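Local atomic coordinates of protein kinase domain-containing protein (Chaetomium thermophilum, PDB entry 6Z3U), a protein that probably phosphorylates serine and threonine residues with ATP as the CDK7-type kinase of the CDK-activating complex, together with cyclin and RING-type subunits. Residues K122-Q127 against Q166-V171; E141-R146 against A242-D247; G178-L183 against N224-A229; R149-I154 against A207-H212. One frame throughout, in Å; residues are numbered along the deposited sequence.

Interaction 1: K122-Q127 against Q166-V171; sequences KKIKVQ and QNLNLV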
loop_
_atom_site.group_PDB
_atom_site.type_symbol
_atom_site.label_atom_id
_atom_site.label_comp_id
_atom_site.label_asym_id
_atom_site.label_seq_id
_atom_site.Cartn_x
_atom_site.Cartn_y
_atom_site.Cartn_z
ATOM N N LYS B 122 -1.431 19.570 -2.290
ATOM C CA LYS B 122 -1.426 19.107 -3.670
ATOM C C LYS B 122 -2.859 18.763 -4.054
ATOM O O LYS B 122 -3.457 17.846 -3.480
ATOM C CB LYS B 122 -0.514 17.896 -3.852
ATOM C CG LYS B 122 -0.469 17.379 -5.291
ATOM C CD LYS B 122 0.245 16.038 -5.419
ATOM C CE LYS B 122 1.748 16.175 -5.297
ATOM N NZ LYS B 122 2.426 14.866 -5.524
ATOM N N LYS B 123 -3.409 19.500 -5.011
ATOM C CA LYS B 123 -4.772 19.277 -5.479
ATOM C C LYS B 123 -4.667 18.396 -6.716
ATOM O O LYS B 123 -4.337 18.867 -7.806
ATOM C CB LYS B 123 -5.484 20.589 -5.779
ATOM C CG LYS B 123 -6.940 20.413 -6.187
ATOM C CD LYS B 123 -7.727 21.701 -6.008
ATOM C CE LYS B 123 -9.209 21.488 -6.268
ATOM N NZ LYS B 123 -10.018 22.685 -5.901
ATOM N N ILE B 124 -4.948 17.113 -6.534
ATOM C CA ILE B 124 -4.883 16.143 -7.619
ATOM C C ILE B 124 -6.166 16.257 -8.427
ATOM O O ILE B 124 -7.268 16.096 -7.889
ATOM C CB ILE B 124 -4.690 14.719 -7.083
ATOM C CG1 ILE B 124 -3.435 14.641 -6.211
ATOM C CG2 ILE B 124 -4.586 13.729 -8.238
ATOM C CD1 ILE B 124 -3.321 13.354 -5.421
ATOM N N LYS B 125 -6.033 16.540 -9.717
ATOM C CA LYS B 125 -7.199 16.646 -10.587
ATOM C C LYS B 125 -7.621 15.223 -10.918
ATOM O O LYS B 125 -7.074 14.593 -11.827
ATOM C CB LYS B 125 -6.876 17.456 -11.833
ATOM C CG LYS B 125 -6.325 18.843 -11.533
ATOM C CD LYS B 125 -6.208 19.691 -12.792
ATOM C CE LYS B 125 -5.660 21.078 -12.481
ATOM N NZ LYS B 125 -5.755 22.000 -13.648
ATOM N N VAL B 126 -8.600 14.714 -10.162
ATOM C CA VAL B 126 -9.059 13.335 -10.323
ATOM C C VAL B 126 -9.367 13.029 -11.779
ATOM O O VAL B 126 -9.262 11.873 -12.212
ATOM C CB VAL B 126 -10.279 13.082 -9.407
ATOM C CG1 VAL B 126 -11.391 12.327 -10.139
ATOM C CG2 VAL B 126 -9.848 12.314 -8.160
ATOM N N GLN B 127 -9.735 14.042 -12.560
ATOM C CA GLN B 127 -9.981 13.884 -13.990
ATOM C C GLN B 127 -8.805 14.542 -14.708
ATOM O O GLN B 127 -8.765 15.766 -14.865
ATOM C CB GLN B 127 -11.320 14.495 -14.404
ATOM C CG GLN B 127 -11.592 15.923 -13.924
ATOM C CD GLN B 127 -12.157 15.994 -12.515
ATOM O OE1 GLN B 127 -12.900 15.110 -12.085
ATOM N NE2 GLN B 127 -11.832 17.069 -11.802
ATOM N N GLN B 166 -15.138 17.449 -6.144
ATOM C CA GLN B 166 -14.850 16.017 -6.225
ATOM C C GLN B 166 -13.413 15.756 -6.671
ATOM O O GLN B 166 -13.134 14.826 -7.430
ATOM C CB GLN B 166 -15.845 15.316 -7.150
ATOM C CG GLN B 166 -17.297 15.533 -6.746
ATOM C CD GLN B 166 -17.582 15.088 -5.322
ATOM O OE1 GLN B 166 -17.357 13.932 -4.961
ATOM N NE2 GLN B 166 -18.077 16.011 -4.503
ATOM N N ASN B 167 -12.492 16.585 -6.192
ATOM C CA ASN B 167 -11.070 16.412 -6.441
ATOM C C ASN B 167 -10.375 15.950 -5.168
ATOM O O ASN B 167 -10.863 16.153 -4.054
ATOM C CB ASN B 167 -10.434 17.708 -6.948
ATOM C CG ASN B 167 -10.468 17.818 -8.459
ATOM O OD1 ASN B 167 -11.170 17.062 -9.133
ATOM N ND2 ASN B 167 -9.698 18.754 -9.001
ATOM N N LEU B 168 -9.222 15.318 -5.350
ATOM C CA LEU B 168 -8.447 14.766 -4.247
ATOM C C LEU B 168 -7.371 15.758 -3.827
ATOM O O LEU B 168 -6.678 16.328 -4.678
ATOM C CB LEU B 168 -7.816 13.436 -4.650
ATOM C CG LEU B 168 -7.105 12.662 -3.541
ATOM C CD1 LEU B 168 -8.081 12.291 -2.437
ATOM C CD2 LEU B 168 -6.434 11.422 -4.107
ATOM N N ASN B 169 -7.228 15.956 -2.521
ATOM C CA ASN B 169 -6.268 16.905 -1.975
ATOM C C ASN B 169 -5.363 16.198 -0.981
ATOM O O ASN B 169 -5.842 15.466 -0.109
ATOM C CB ASN B 169 -6.973 18.083 -1.294
ATOM C CG ASN B 169 -7.864 18.855 -2.242
ATOM O OD1 ASN B 169 -9.035 18.523 -2.414
ATOM N ND2 ASN B 169 -7.312 19.890 -2.867
ATOM N N LEU B 170 -4.058 16.418 -1.117
ATOM C CA LEU B 170 -3.060 15.855 -0.219
ATOM C C LEU B 170 -2.381 16.987 0.537
ATOM O O LEU B 170 -1.738 17.848 -0.073
ATOM C CB LEU B 170 -2.018 15.049 -0.991
ATOM C CG LEU B 170 -2.533 13.930 -1.892
ATOM C CD1 LEU B 170 -1.357 13.183 -2.504
ATOM C CD2 LEU B 170 -3.441 12.986 -1.126
ATOM N N VAL B 171 -2.508 16.973 1.858
ATOM C CA VAL B 171 -1.824 17.933 2.715
ATOM C C VAL B 171 -0.477 17.319 3.074
ATOM O O VAL B 171 -0.411 16.344 3.825
ATOM C CB VAL B 171 -2.644 18.261 3.966
ATOM C CG1 VAL B 171 -1.984 19.378 4.753
ATOM C CG2 VAL B 171 -4.069 18.638 3.582
#

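Interaction 2: E141-R146 against A242-D247; sequences ELKYLR and ARSFAD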
loop_
_atom_site.group_PDB
_atom_site.type_symbol
_atom_site.label_atom_id
_atom_site.label_comp_id
_atom_site.label_asym_id
_atom_site.label_seq_id
_atom_site.Cartn_x
_atom_site.Cartn_y
_atom_site.Cartn_z
ATOM N N GLU B 141 0.193 6.777 -4.308
ATOM C CA GLU B 141 0.615 7.785 -3.342
ATOM C C GLU B 141 -0.267 7.747 -2.101
ATOM O O GLU B 141 0.226 7.784 -0.969
ATOM C CB GLU B 141 0.586 9.174 -3.984
ATOM C CG GLU B 141 1.683 9.415 -5.016
ATOM C CD GLU B 141 2.436 10.713 -4.783
ATOM O OE1 GLU B 141 1.881 11.787 -5.098
ATOM O OE2 GLU B 141 3.585 10.657 -4.295
ATOM N N LEU B 142 -1.582 7.662 -2.299
ATOM C CA LEU B 142 -2.503 7.660 -1.166
ATOM C C LEU B 142 -2.243 6.474 -0.246
ATOM O O LEU B 142 -2.331 6.598 0.981
ATOM C CB LEU B 142 -3.942 7.640 -1.681
ATOM C CG LEU B 142 -5.007 8.347 -0.844
ATOM C CD1 LEU B 142 -4.567 9.753 -0.480
ATOM C CD2 LEU B 142 -6.324 8.385 -1.606
ATOM N N LYS B 143 -1.924 5.315 -0.821
ATOM C CA LYS B 143 -1.716 4.112 -0.027
ATOM C C LYS B 143 -0.370 4.132 0.688
ATOM O O LYS B 143 -0.305 3.960 1.909
ATOM C CB LYS B 143 -1.821 2.879 -0.929
ATOM C CG LYS B 143 -1.522 1.552 -0.241
ATOM C CD LYS B 143 -1.514 0.400 -1.245
ATOM C CE LYS B 143 -1.215 -0.932 -0.570
ATOM N NZ LYS B 143 -1.064 -2.039 -1.558
ATOM N N TYR B 144 0.716 4.348 -0.055
ATOM C CA TYR B 144 2.045 4.102 0.491
ATOM C C TYR B 144 2.572 5.272 1.310
ATOM O O TYR B 144 3.334 5.057 2.260
ATOM C CB TYR B 144 3.009 3.760 -0.644
ATOM C CG TYR B 144 2.661 2.458 -1.330
ATOM C CD1 TYR B 144 2.471 1.294 -0.595
ATOM C CD2 TYR B 144 2.501 2.395 -2.706
ATOM C CE1 TYR B 144 2.145 0.102 -1.211
ATOM C CE2 TYR B 144 2.174 1.205 -3.333
ATOM C CZ TYR B 144 1.998 0.062 -2.579
ATOM O OH TYR B 144 1.672 -1.123 -3.196
ATOM N N LEU B 145 2.189 6.505 0.977
ATOM C CA LEU B 145 2.598 7.635 1.806
ATOM C C LEU B 145 2.025 7.511 3.212
ATOM O O LEU B 145 2.676 7.884 4.195
ATOM C CB LEU B 145 2.170 8.950 1.157
ATOM C CG LEU B 145 2.956 9.369 -0.090
ATOM C CD1 LEU B 145 2.372 10.640 -0.683
ATOM C CD2 LEU B 145 4.428 9.565 0.232
ATOM N N ARG B 146 0.803 6.989 3.330
ATOM C CA ARG B 146 0.239 6.733 4.651
ATOM C C ARG B 146 0.946 5.563 5.325
ATOM O O ARG B 146 1.164 5.577 6.543
ATOM C CB ARG B 146 -1.260 6.455 4.531
ATOM C CG ARG B 146 -1.925 6.012 5.826
ATOM C CD ARG B 146 -1.781 7.062 6.912
ATOM N NE ARG B 146 -2.328 6.614 8.189
ATOM C CZ ARG B 146 -1.680 5.836 9.048
ATOM N NH1 ARG B 146 -0.457 5.403 8.771
ATOM N NH2 ARG B 146 -2.259 5.483 10.187
ATOM N N ALA B 242 5.225 3.242 -6.926
ATOM C CA ALA B 242 5.568 2.309 -5.867
ATOM C C ALA B 242 4.672 1.076 -5.919
ATOM O O ALA B 242 3.598 1.076 -6.528
ATOM C CB ALA B 242 5.441 2.983 -4.500
ATOM N N ARG B 243 5.135 0.011 -5.265
ATOM C CA ARG B 243 4.356 -1.215 -5.168
ATOM C C ARG B 243 4.862 -2.036 -3.993
ATOM O O ARG B 243 6.056 -2.028 -3.679
ATOM C CB ARG B 243 4.455 -2.034 -6.462
ATOM C CG ARG B 243 3.434 -3.153 -6.585
ATOM C CD ARG B 243 4.047 -4.399 -7.201
ATOM N NE ARG B 243 3.030 -5.342 -7.663
ATOM C CZ ARG B 243 2.362 -6.179 -6.872
ATOM N NH1 ARG B 243 2.595 -6.195 -5.566
ATOM N NH2 ARG B 243 1.456 -6.998 -7.389
ATOM N N SER B 244 3.939 -2.746 -3.349
ATOM C CA SER B 244 4.301 -3.638 -2.259
ATOM C C SER B 244 5.058 -4.845 -2.797
ATOM O O SER B 244 4.880 -5.256 -3.948
ATOM C CB SER B 244 3.054 -4.104 -1.508
ATOM O OG SER B 244 2.417 -3.026 -0.845
ATOM N N PHE B 245 5.897 -5.426 -1.946
ATOM C CA PHE B 245 6.642 -6.619 -2.325
ATOM C C PHE B 245 5.696 -7.702 -2.829
ATOM O O PHE B 245 4.799 -8.145 -2.105
ATOM C CB PHE B 245 7.450 -7.141 -1.136
ATOM C CG PHE B 245 8.647 -6.301 -0.791
ATOM C CD1 PHE B 245 8.847 -5.061 -1.375
ATOM C CD2 PHE B 245 9.586 -6.767 0.113
ATOM C CE1 PHE B 245 9.952 -4.298 -1.053
ATOM C CE2 PHE B 245 10.695 -6.012 0.435
ATOM C CZ PHE B 245 10.878 -4.777 -0.147
ATOM N N ALA B 246 5.906 -8.131 -4.069
ATOM C CA ALA B 246 5.068 -9.167 -4.653
ATOM C C ALA B 246 5.406 -10.531 -4.064
ATOM O O ALA B 246 6.532 -10.785 -3.628
ATOM C CB ALA B 246 5.244 -9.201 -6.169
ATOM N N ASP B 247 4.415 -11.413 -4.053
ATOM C CA ASP B 247 4.635 -12.774 -3.600
ATOM C C ASP B 247 5.346 -13.581 -4.680
ATOM O O ASP B 247 5.425 -13.158 -5.836
ATOM C CB ASP B 247 3.309 -13.434 -3.245
ATOM C CG ASP B 247 2.755 -12.952 -1.921
ATOM O OD1 ASP B 247 3.441 -12.161 -1.242
ATOM O OD2 ASP B 247 1.640 -13.378 -1.548
#

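Interaction 3: G178-L183 against N224-A229; sequences GDLEML and NNLLIA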
loop_
_atom_site.group_PDB
_atom_site.type_symbol
_atom_site.label_atom_id
_atom_site.label_comp_id
_atom_site.label_asym_id
_atom_site.label_seq_id
_atom_site.Cartn_x
_atom_site.Cartn_y
_atom_site.Cartn_z
ATOM N N GLY B 178 13.540 23.039 -2.386
ATOM C CA GLY B 178 13.668 22.402 -3.680
ATOM C C GLY B 178 14.020 20.933 -3.603
ATOM O O GLY B 178 13.547 20.219 -2.715
ATOM N N ASP B 179 14.849 20.470 -4.538
ATOM C CA ASP B 179 15.245 19.072 -4.611
ATOM C C ASP B 179 16.742 18.993 -4.888
ATOM O O ASP B 179 17.429 20.012 -5.014
ATOM C CB ASP B 179 14.431 18.329 -5.677
ATOM C CG ASP B 179 14.507 18.995 -7.036
ATOM O OD1 ASP B 179 15.634 19.253 -7.515
ATOM O OD2 ASP B 179 13.439 19.255 -7.630
ATOM N N LEU B 180 17.248 17.763 -4.985
ATOM C CA LEU B 180 18.675 17.547 -5.178
ATOM C C LEU B 180 19.112 17.707 -6.627
ATOM O O LEU B 180 20.299 17.937 -6.875
ATOM C CB LEU B 180 19.060 16.151 -4.686
ATOM C CG LEU B 180 20.234 16.083 -3.712
ATOM C CD1 LEU B 180 19.979 16.939 -2.489
ATOM C CD2 LEU B 180 20.489 14.640 -3.305
ATOM N N GLU B 181 18.196 17.571 -7.587
ATOM C CA GLU B 181 18.576 17.746 -8.983
ATOM C C GLU B 181 19.013 19.179 -9.246
ATOM O O GLU B 181 20.056 19.419 -9.864
ATOM C CB GLU B 181 17.413 17.374 -9.901
ATOM C CG GLU B 181 17.826 17.202 -11.356
ATOM C CD GLU B 181 16.809 17.771 -12.324
ATOM O OE1 GLU B 181 16.099 16.977 -12.981
ATOM O OE2 GLU B 181 16.711 19.015 -12.412
ATOM N N MET B 182 18.230 20.148 -8.770
ATOM C CA MET B 182 18.544 21.545 -9.048
ATOM C C MET B 182 19.839 21.976 -8.373
ATOM O O MET B 182 20.552 22.836 -8.901
ATOM C CB MET B 182 17.384 22.441 -8.613
ATOM C CG MET B 182 16.990 22.310 -7.151
ATOM S SD MET B 182 15.535 23.296 -6.721
ATOM C CE MET B 182 14.371 22.813 -7.999
ATOM N N LEU B 183 20.166 21.400 -7.216
ATOM C CA LEU B 183 21.469 21.667 -6.620
ATOM C C LEU B 183 22.583 21.114 -7.502
ATOM O O LEU B 183 23.571 21.802 -7.784
ATOM C CB LEU B 183 21.548 21.060 -5.221
ATOM C CG LEU B 183 20.691 21.689 -4.123
ATOM C CD1 LEU B 183 21.113 21.137 -2.769
ATOM C CD2 LEU B 183 20.787 23.199 -4.133
ATOM N N ASN B 224 15.503 14.517 -8.896
ATOM C CA ASN B 224 14.394 15.462 -8.812
ATOM C C ASN B 224 13.218 14.935 -8.001
ATOM O O ASN B 224 12.262 15.685 -7.780
ATOM C CB ASN B 224 13.917 15.849 -10.213
ATOM C CG ASN B 224 13.594 14.648 -11.068
ATOM O OD1 ASN B 224 14.492 13.962 -11.557
ATOM N ND2 ASN B 224 12.307 14.389 -11.264
ATOM N N ASN B 225 13.251 13.676 -7.569
ATOM C CA ASN B 225 12.263 13.144 -6.639
ATOM C C ASN B 225 12.761 13.157 -5.200
ATOM O O ASN B 225 12.136 12.537 -4.332
ATOM C CB ASN B 225 11.870 11.719 -7.040
ATOM C CG ASN B 225 11.004 11.680 -8.286
ATOM O OD1 ASN B 225 10.409 12.685 -8.682
ATOM N ND2 ASN B 225 10.926 10.509 -8.910
ATOM N N LEU B 226 13.873 13.837 -4.933
ATOM C CA LEU B 226 14.438 13.979 -3.592
ATOM C C LEU B 226 14.269 15.435 -3.162
ATOM O O LEU B 226 15.098 16.289 -3.472
ATOM C CB LEU B 226 15.907 13.552 -3.574
ATOM C CG LEU B 226 16.146 12.069 -3.862
ATOM C CD1 LEU B 226 17.597 11.792 -4.195
ATOM C CD2 LEU B 226 15.718 11.248 -2.662
ATOM N N LEU B 227 13.182 15.709 -2.443
ATOM C CA LEU B 227 12.876 17.057 -1.993
ATOM C C LEU B 227 13.605 17.363 -0.686
ATOM O O LEU B 227 13.995 16.463 0.064
ATOM C CB LEU B 227 11.370 17.215 -1.816
ATOM C CG LEU B 227 10.535 16.703 -2.992
ATOM C CD1 LEU B 227 9.077 17.071 -2.814
ATOM C CD2 LEU B 227 11.057 17.257 -4.311
ATOM N N ILE B 228 13.783 18.655 -0.415
ATOM C CA ILE B 228 14.610 19.129 0.690
ATOM C C ILE B 228 13.756 19.985 1.618
ATOM O O ILE B 228 13.083 20.917 1.165
ATOM C CB ILE B 228 15.820 19.937 0.186
ATOM C CG1 ILE B 228 16.524 19.198 -0.953
ATOM C CG2 ILE B 228 16.810 20.157 1.317
ATOM C CD1 ILE B 228 17.584 20.023 -1.644
ATOM N N ALA B 229 13.799 19.677 2.912
ATOM C CA ALA B 229 13.048 20.427 3.905
ATOM C C ALA B 229 13.764 21.727 4.269
ATOM O O ALA B 229 14.904 21.979 3.870
ATOM C CB ALA B 229 12.828 19.579 5.158
#

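Interaction 4: R149-I154 against A207-H212; sequences RGHPNI and AVWWCH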
loop_
_atom_site.group_PDB
_atom_site.type_symbol
_atom_site.label_atom_id
_atom_site.label_comp_id
_atom_site.label_asym_id
_atom_site.label_seq_id
_atom_site.Cartn_x
_atom_site.Cartn_y
_atom_site.Cartn_z
ATOM N N ARG B 149 4.406 6.704 6.601
ATOM C CA ARG B 149 4.399 7.892 7.441
ATOM C C ARG B 149 5.143 7.644 8.745
ATOM O O ARG B 149 5.029 6.577 9.354
ATOM C CB ARG B 149 2.949 8.298 7.715
ATOM C CG ARG B 149 2.435 8.035 9.126
ATOM C CD ARG B 149 0.992 8.493 9.195
ATOM N NE ARG B 149 0.826 9.763 9.888
ATOM C CZ ARG B 149 -0.349 10.350 10.077
ATOM N NH1 ARG B 149 -1.453 9.801 9.582
ATOM N NH2 ARG B 149 -0.419 11.504 10.727
ATOM N N GLY B 150 5.923 8.640 9.162
ATOM C CA GLY B 150 6.667 8.596 10.404
ATOM C C GLY B 150 8.170 8.673 10.244
ATOM O O GLY B 150 8.871 8.939 11.231
ATOM N N HIS B 151 8.696 8.453 9.039
ATOM C CA HIS B 151 10.150 8.471 8.935
ATOM C C HIS B 151 10.634 9.854 8.509
ATOM O O HIS B 151 9.985 10.513 7.691
ATOM C CB HIS B 151 10.630 7.429 7.930
ATOM C CG HIS B 151 12.103 7.167 7.996
ATOM N ND1 HIS B 151 13.015 7.813 7.189
ATOM C CD2 HIS B 151 12.823 6.330 8.779
ATOM C CE1 HIS B 151 14.231 7.383 7.472
ATOM N NE2 HIS B 151 14.143 6.482 8.432
ATOM N N PRO B 152 11.771 10.324 9.036
ATOM C CA PRO B 152 12.186 11.709 8.758
ATOM C C PRO B 152 12.627 11.953 7.324
ATOM O O PRO B 152 12.681 13.115 6.905
ATOM C CB PRO B 152 13.352 11.937 9.733
ATOM C CG PRO B 152 13.285 10.808 10.715
ATOM C CD PRO B 152 12.689 9.661 9.978
ATOM N N ASN B 153 12.965 10.908 6.568
ATOM C CA ASN B 153 13.433 11.055 5.195
ATOM C C ASN B 153 12.392 10.611 4.172
ATOM O O ASN B 153 12.738 10.336 3.018
ATOM C CB ASN B 153 14.733 10.276 5.006
ATOM C CG ASN B 153 15.830 10.753 5.932
ATOM O OD1 ASN B 153 16.270 10.024 6.820
ATOM N ND2 ASN B 153 16.276 11.987 5.732
ATOM N N ILE B 154 11.124 10.531 4.570
ATOM C CA ILE B 154 10.016 10.277 3.658
ATOM C C ILE B 154 9.031 11.428 3.806
ATOM O O ILE B 154 8.664 11.793 4.929
ATOM C CB ILE B 154 9.323 8.933 3.945
ATOM C CG1 ILE B 154 10.324 7.775 3.885
ATOM C CG2 ILE B 154 8.194 8.702 2.945
ATOM C CD1 ILE B 154 10.757 7.401 2.485
ATOM N N ALA B 207 15.958 6.373 3.705
ATOM C CA ALA B 207 14.629 6.381 3.103
ATOM C C ALA B 207 14.347 5.064 2.393
ATOM O O ALA B 207 13.306 4.436 2.617
ATOM C CB ALA B 207 14.498 7.556 2.135
ATOM N N VAL B 208 15.271 4.621 1.538
ATOM C CA VAL B 208 15.057 3.363 0.830
ATOM C C VAL B 208 15.089 2.192 1.801
ATOM O O VAL B 208 14.359 1.210 1.624
ATOM C CB VAL B 208 16.092 3.193 -0.295
ATOM C CG1 VAL B 208 15.894 1.871 -1.008
ATOM C CG2 VAL B 208 15.982 4.335 -1.277
ATOM N N TRP B 209 15.922 2.267 2.842
ATOM C CA TRP B 209 15.893 1.226 3.862
ATOM C C TRP B 209 14.521 1.152 4.516
ATOM O O TRP B 209 13.978 0.060 4.718
ATOM C CB TRP B 209 16.970 1.482 4.914
ATOM C CG TRP B 209 16.818 0.620 6.137
ATOM C CD1 TRP B 209 17.259 -0.661 6.300
ATOM C CD2 TRP B 209 16.173 0.981 7.365
ATOM N NE1 TRP B 209 16.932 -1.118 7.554
ATOM C CE2 TRP B 209 16.264 -0.129 8.227
ATOM C CE3 TRP B 209 15.528 2.136 7.818
ATOM C CZ2 TRP B 209 15.735 -0.118 9.514
ATOM C CZ3 TRP B 209 15.004 2.145 9.095
ATOM C CH2 TRP B 209 15.110 1.025 9.929
ATOM N N TRP B 210 13.935 2.307 4.837
ATOM C CA TRP B 210 12.625 2.318 5.480
ATOM C C TRP B 210 11.543 1.799 4.541
ATOM O O TRP B 210 10.619 1.100 4.975
ATOM C CB TRP B 210 12.296 3.728 5.959
ATOM C CG TRP B 210 10.996 3.826 6.673
ATOM C CD1 TRP B 210 9.920 4.577 6.309
ATOM C CD2 TRP B 210 10.620 3.136 7.869
ATOM N NE1 TRP B 210 8.899 4.407 7.210
ATOM C CE2 TRP B 210 9.303 3.527 8.179
ATOM C CE3 TRP B 210 11.272 2.229 8.711
ATOM C CZ2 TRP B 210 8.625 3.043 9.293
ATOM C CZ3 TRP B 210 10.596 1.749 9.817
ATOM C CH2 TRP B 210 9.286 2.159 10.098
ATOM N N CYS B 211 11.637 2.132 3.252
ATOM C CA CYS B 211 10.693 1.589 2.283
ATOM C C CYS B 211 10.740 0.068 2.283
ATOM O O CYS B 211 9.707 -0.600 2.406
ATOM C CB CYS B 211 11.004 2.128 0.888
ATOM S SG CYS B 211 10.607 3.867 0.648
ATOM N N HIS B 212 11.940 -0.497 2.155
ATOM C CA HIS B 212 12.065 -1.948 2.104
ATOM C C HIS B 212 11.754 -2.582 3.452
ATOM O O HIS B 212 11.229 -3.700 3.500
ATOM C CB HIS B 212 13.467 -2.325 1.633
ATOM C CG HIS B 212 13.782 -1.852 0.249
ATOM N ND1 HIS B 212 15.003 -2.066 -0.353
ATOM C CD2 HIS B 212 13.033 -1.173 -0.651
ATOM C CE1 HIS B 212 14.992 -1.539 -1.564
ATOM N NE2 HIS B 212 13.809 -0.991 -1.770
#

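Interaction 1: K122-Q127 against Q166-V171
Ile-124 holds CG1 anti to its carbonyl carbon (chi1 -57°) and extends CD1 beyond it. Leu-170 holds CG the same way (chi1 -55°). The two chains cross obliquely, with Ile-124 CD1 3.5 Å from Leu-170 CD1. Ile-124 CD1 also lies 3.9 Å from Leu-168 CD2. Strands 118-124 and 168-172 are antiparallel neighbours in the five-stranded sheet of the kinase N-lobe. Lys-122 with Leu-170, and Ile-124 with Leu-168, are hydrogen-bonded pairs. Lys-123 and Asn-169 form the non-hydrogen-bonded pair between them. Lys-122 N donates to Leu-170 O at 2.8 Å, and Leu-170 N donates back to Lys-122 O. Ile-124 N meets Leu-168 O nearly along the C=O axis, at 2.7 Å. The return bond from Leu-168 N to Ile-124 O is longer, 3.3 Å. On the other face, Lys-123 and Asn-169 run side by side and point the same way, with Asn-169 ND2 3.4 Å from Lys-123 CG. Beyond the paired residues, Asn-167 OD1 accepts a weak bond from Gln-127 NE2 at 2.7 Å. Gln-127 OE1 bonds Arg-376 of the cyclin chain. An alanine in place of Asn-167 would remove that acceptor and would probably loosen the Gln-127 side chain beside the cyclin.

Interaction 2: E141-R146 against A242-D247
Tyr-144 carries this contact. Its OH and Ser-244 OG form a hydrogen bond of 3.1 Å, and either could be the donor. Ser-244 OG lies at the ring edge, near the ring plane, and is 3.2 Å from Tyr-144 CE1. Tyr-144 OH also sits 2.8 Å from Ser-244 N. Further back on the ring, Tyr-144 CD2 touches Ala-242 CB at 3.5 Å. Tyr-144 CG is anti to the carbonyl carbon (chi1 -65°), which sends the ring from the helix toward the 242-247 chain. Helix 136-148 is helix C of the kinase fold, and 242-247 lies in the activation segment, shortly after its DFG motif. The salt bridge of Glu-141 to Lys-122, predicted to bind ATP, is characteristic of an inward, active-like helix C, and Glu-141 OE2 also accepts from Phe-239 N of DFG. In the next shell, the extended chain of Lys-143 places CD over one face of the Tyr-144 ring, toward its rim and 3.6 Å above its plane. Lys-143 NZ donates to Ala-146 O of the cyclin chain. On the other segment, Arg-243 NH1 donates to Ser-244 O at 3.0 Å. Arg-243 is also backbone-bonded to Leu-217, in the two-stranded sheet of 216-217 and 243-244.

Interaction 3: G178-L183 against N224-A229
Gly-178 O accepts from Ile-228 N at 2.8 Å, with the donor somewhat above the carbonyl plane. Leu-226 O takes a weak bond from Leu-180 N at 3.0 Å. These two bonds flank Asp-179 and Leu-227, whose backbones form a single bridge. Asp-179 is the N-cap of helix 180-185. Its CG lies between the backbone N and the carbonyl carbon (chi1 55°), and this lets OD1 turn back to the helix start. Met-182 N donates to Asp-179 OD1 at 3.0 Å, in a nearly straight bond (167°). Asp-179 N in turn makes a weak bond to Met-182 SD, and the pair is a capping box. Helix 180-185 is helix D of the kinase fold, which follows the hinge. Strand 226-228 comes directly after the catalytic loop and pairs with strand 234-236. Asn-225, the asparagine that ends this loop, donates ND2 to the backbone O of Asp-220, the predicted proton acceptor. The apolar side is gathered around Ile-228. Its CD1 meets Leu-183 CD1 tip to tip at 3.9 Å. Leu-180 crosses Ile-228 at about a right angle, CD1 to CD1 4.0 Å. Leu-180 also crosses Leu-226 obliquely. Glu-181 and Asn-224 lie side by side.

Interaction 4: R149-I154 against A207-H212
The loop between helix C (136-148) and strand 157-162 carries an HPN sequence, His-151 to Asn-153, and here it packs on helix 194-213, helix E of the C-lobe. His-151 and Trp-210 make the main contact. Both have CG anti to the backbone N, and the side chains slide past each other in opposite directions. The His-151 ring and the five-membered ring of Trp-210 form an offset stack, with planes at 17° and the two centroids 4.6 Å apart. Each CB lies over the partner's ring as a CH-pi contact. His-151 CB is 3.7 Å from the centroid of the Trp-210 five-membered ring. Trp-210 CB is 4.0 Å from the His-151 ring centroid. A type I turn from His-151 to Ile-154 shapes this loop of the kinase fold, and Asn-153 N donates to His-151 ND1 at 3.2 Å. That bond helps fix the ring's rotation. An alanine in place of His-151 would remove the stack and the ND1 acceptor, and would probably loosen both the turn and its seat on the helix. Ile-154 CG1 approaches the Trp-210 edge, and Ile-154 CD1 lies 3.8 Å from Ala-207 CB and 4.0 Å from Cys-211 SG. Trp-210 NE1 donates to Leu-148 O, while Asn-153 ND2 bonds Glu-233 and Val-234 O. Met-9 of the RING-type chain packs on both His-151 and Trp-210.

Overall arrangement
All four interactions lie within the one protein kinase domain. Interaction 1 is in the N-lobe sheet. Helix 136-148 joins it to interaction 2, through Glu-141 and through Leu-142, which packs on Leu-168 and Leu-170. Interactions 2 and 4 have centres about 12 Å apart, and Phe-245 touches His-212. Interaction 3 lies on the opposite side of the chain's centre from interaction 2, with centres about 22 Å apart. Along the chain, interactions 1 and 2 alternate, and interaction 1 closes before interaction 3 opens. Interactions 3 and 4 are nested within interaction 2. Interactions 2 and 4 join helix 136-148 and the loop after it to C-lobe elements, while interactions 1 and 3 each stay within one lobe.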